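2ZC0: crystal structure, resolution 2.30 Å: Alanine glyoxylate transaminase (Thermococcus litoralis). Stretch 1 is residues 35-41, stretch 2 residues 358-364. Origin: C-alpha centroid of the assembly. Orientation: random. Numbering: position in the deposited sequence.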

# COMPACT_ATOMS: atom_id res chain seq x y z
N LYS A 35 19.04 38.39 -17.72
CA LYS A 35 18.36 38.01 -18.96
C LYS A 35 19.17 36.85 -19.51
O LYS A 35 20.37 36.99 -19.77
CB LYS A 35 18.35 39.17 -19.94
N LEU A 36 18.52 35.70 -19.70
CA LEU A 36 19.23 34.53 -20.20
C LEU A 36 18.61 33.87 -21.43
O LEU A 36 17.46 34.13 -21.78
CB LEU A 36 19.36 33.51 -19.07
N ILE A 37 19.40 33.02 -22.08
CA ILE A 37 18.94 32.28 -23.26
C ILE A 37 18.64 30.87 -22.77
O ILE A 37 19.51 30.20 -22.21
CB ILE A 37 20.03 32.27 -24.33
N SER A 38 17.41 30.41 -22.98
CA SER A 38 17.00 29.09 -22.52
C SER A 38 16.93 27.97 -23.56
O SER A 38 16.30 28.11 -24.62
CB SER A 38 15.65 29.17 -21.81
OG SER A 38 15.30 27.90 -21.28
N LEU A 39 17.57 26.86 -23.22
CA LEU A 39 17.62 25.66 -24.03
C LEU A 39 17.19 24.53 -23.09
O LEU A 39 17.63 23.39 -23.23
CB LEU A 39 19.05 25.41 -24.51
CG LEU A 39 19.56 26.01 -25.83
CD1 LEU A 39 19.12 27.44 -26.00
CD2 LEU A 39 21.09 25.91 -25.85
N ALA A 40 16.32 24.84 -22.14
CA ALA A 40 15.88 23.86 -21.16
C ALA A 40 14.46 23.34 -21.30
O ALA A 40 14.23 22.30 -21.92
CB ALA A 40 16.09 24.43 -19.76
N ALA A 41 13.52 24.06 -20.69
CA ALA A 41 12.10 23.68 -20.72
C ALA A 41 11.63 23.14 -22.05
O ALA A 41 12.10 23.54 -23.11
CB ALA A 41 11.25 24.87 -20.32
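Stretch 2 (358-364) EGVVVVP

Stretch 2 runs alongside stretch 1 in the same direction, the two end-to-end vectors of their touching parts lying only 8° apart, although more than 300 residues of chain separate them. Ile37 and Ser38 in stretch 1, and Val360 and Val361 in stretch 2, are extended, and their pairing is that of a short parallel β-ladder: Ile37 bridges Val360 with their CA atoms 4.7 Å apart, and Ser38 bridges Val361 at 4.6 Å, CA to CA. Before the ladder, Gly359 is the first residue after a helix to leave helical conformation. Its phi of 75° and psi of 30° fall in a region that favours glycine, and from this turn the chain passes into the extended course of Val360 and Val361.

Three main-chain hydrogen bonds tie the stretches together. Ile37 N donates to Gly359 O at 2.8 Å, although the position of that oxygen is less certain because it lies too close to a neighbour in the model. Val361 N donates to Ile37 O at 2.8 Å, and Leu39 N donates to Val361 O at 2.6 Å. The alternation is typical of parallel strands: Ile37 and Val361 each use both their NH and their carbonyl across the gap. Ile37 O also receives a CA-H···O contact from Val360, with CA and O 3.1 Å apart. Beyond Ser38 the register slips, so that the CA of Ala40 comes to lie 4.4 Å from the CA of Val362.

The side chains follow the strand alternation. Ile37 and Val360 share one face of the sheet, with Ile37 CB 4.3 Å from Val360 CG2; the Ile37 side chain is not modelled beyond CB. Leu39 extends this apolar packing, its CD2 lying 4.0 Å from Val360 CG1 and its CB 4.1 Å from Val362 CG1. Valine suits these places well, since its β-branch is compatible with extended backbone and puts methyl groups close to the main chain.

Ser38 and Val361 occupy the other face, where Ser38 OG stands 4.1 Å from Val361 CB. The serine hydroxyl also serves its own stretch, accepting a weak hydrogen bond from Ala40 N at 3.3 Å from OG. Val361 has the largest area covered by the opposing stretch. Ala40 points toward stretch 2, and its small methyl fits closely between two valines: Ala40 CB lies 3.6 Å from Val361 CG1 and 3.7 Å from Val363 CG2.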

# COMPACT_ATOMS: atom_id res chain seq x y z
N GLU A 358 27.68 32.15 -18.71
CA GLU A 358 27.20 32.58 -20.02
C GLU A 358 25.72 32.98 -20.05
O GLU A 358 25.27 33.62 -20.99
CB GLU A 358 27.45 31.48 -21.06
CG GLU A 358 28.90 31.03 -21.20
CD GLU A 358 29.85 32.15 -21.60
OE1 GLU A 358 29.48 32.98 -22.45
OE2 GLU A 358 30.98 32.19 -21.06
N GLY A 359 24.97 32.60 -19.02
CA GLY A 359 23.57 32.95 -18.99
C GLY A 359 22.70 32.12 -19.93
O GLY A 359 21.69 32.61 -20.44
N VAL A 360 23.11 30.88 -20.18
CA VAL A 360 22.35 29.98 -21.05
C VAL A 360 21.86 28.82 -20.19
O VAL A 360 22.64 28.24 -19.43
CB VAL A 360 23.21 29.41 -22.20
CG1 VAL A 360 22.37 28.49 -23.08
CG2 VAL A 360 23.78 30.54 -23.05
N VAL A 361 20.57 28.49 -20.30
CA VAL A 361 20.00 27.41 -19.51
C VAL A 361 19.80 26.10 -20.25
O VAL A 361 19.21 26.07 -21.33
CB VAL A 361 18.61 27.81 -18.93
CG1 VAL A 361 18.14 26.76 -17.97
CG2 VAL A 361 18.70 29.17 -18.25
N VAL A 362 20.27 25.01 -19.66
CA VAL A 362 20.14 23.67 -20.23
C VAL A 362 19.71 22.73 -19.08
O VAL A 362 19.69 23.16 -17.93
CB VAL A 362 21.48 23.15 -20.82
CG1 VAL A 362 21.95 24.06 -21.95
CG2 VAL A 362 22.52 23.09 -19.72
N VAL A 363 19.38 21.48 -19.40
CA VAL A 363 18.97 20.51 -18.37
C VAL A 363 20.02 19.40 -18.16
O VAL A 363 20.42 18.72 -19.10
CB VAL A 363 17.61 19.83 -18.74
CG1 VAL A 363 17.22 18.86 -17.65
CG2 VAL A 363 16.53 20.88 -18.91
N PRO A 364 20.46 19.20 -16.90
CA PRO A 364 21.44 18.23 -16.40
C PRO A 364 21.56 16.83 -17.02
O PRO A 364 22.62 16.20 -16.93
CB PRO A 364 21.14 18.18 -14.90
CG PRO A 364 20.78 19.61 -14.62
CD PRO A 364 19.89 19.98 -15.78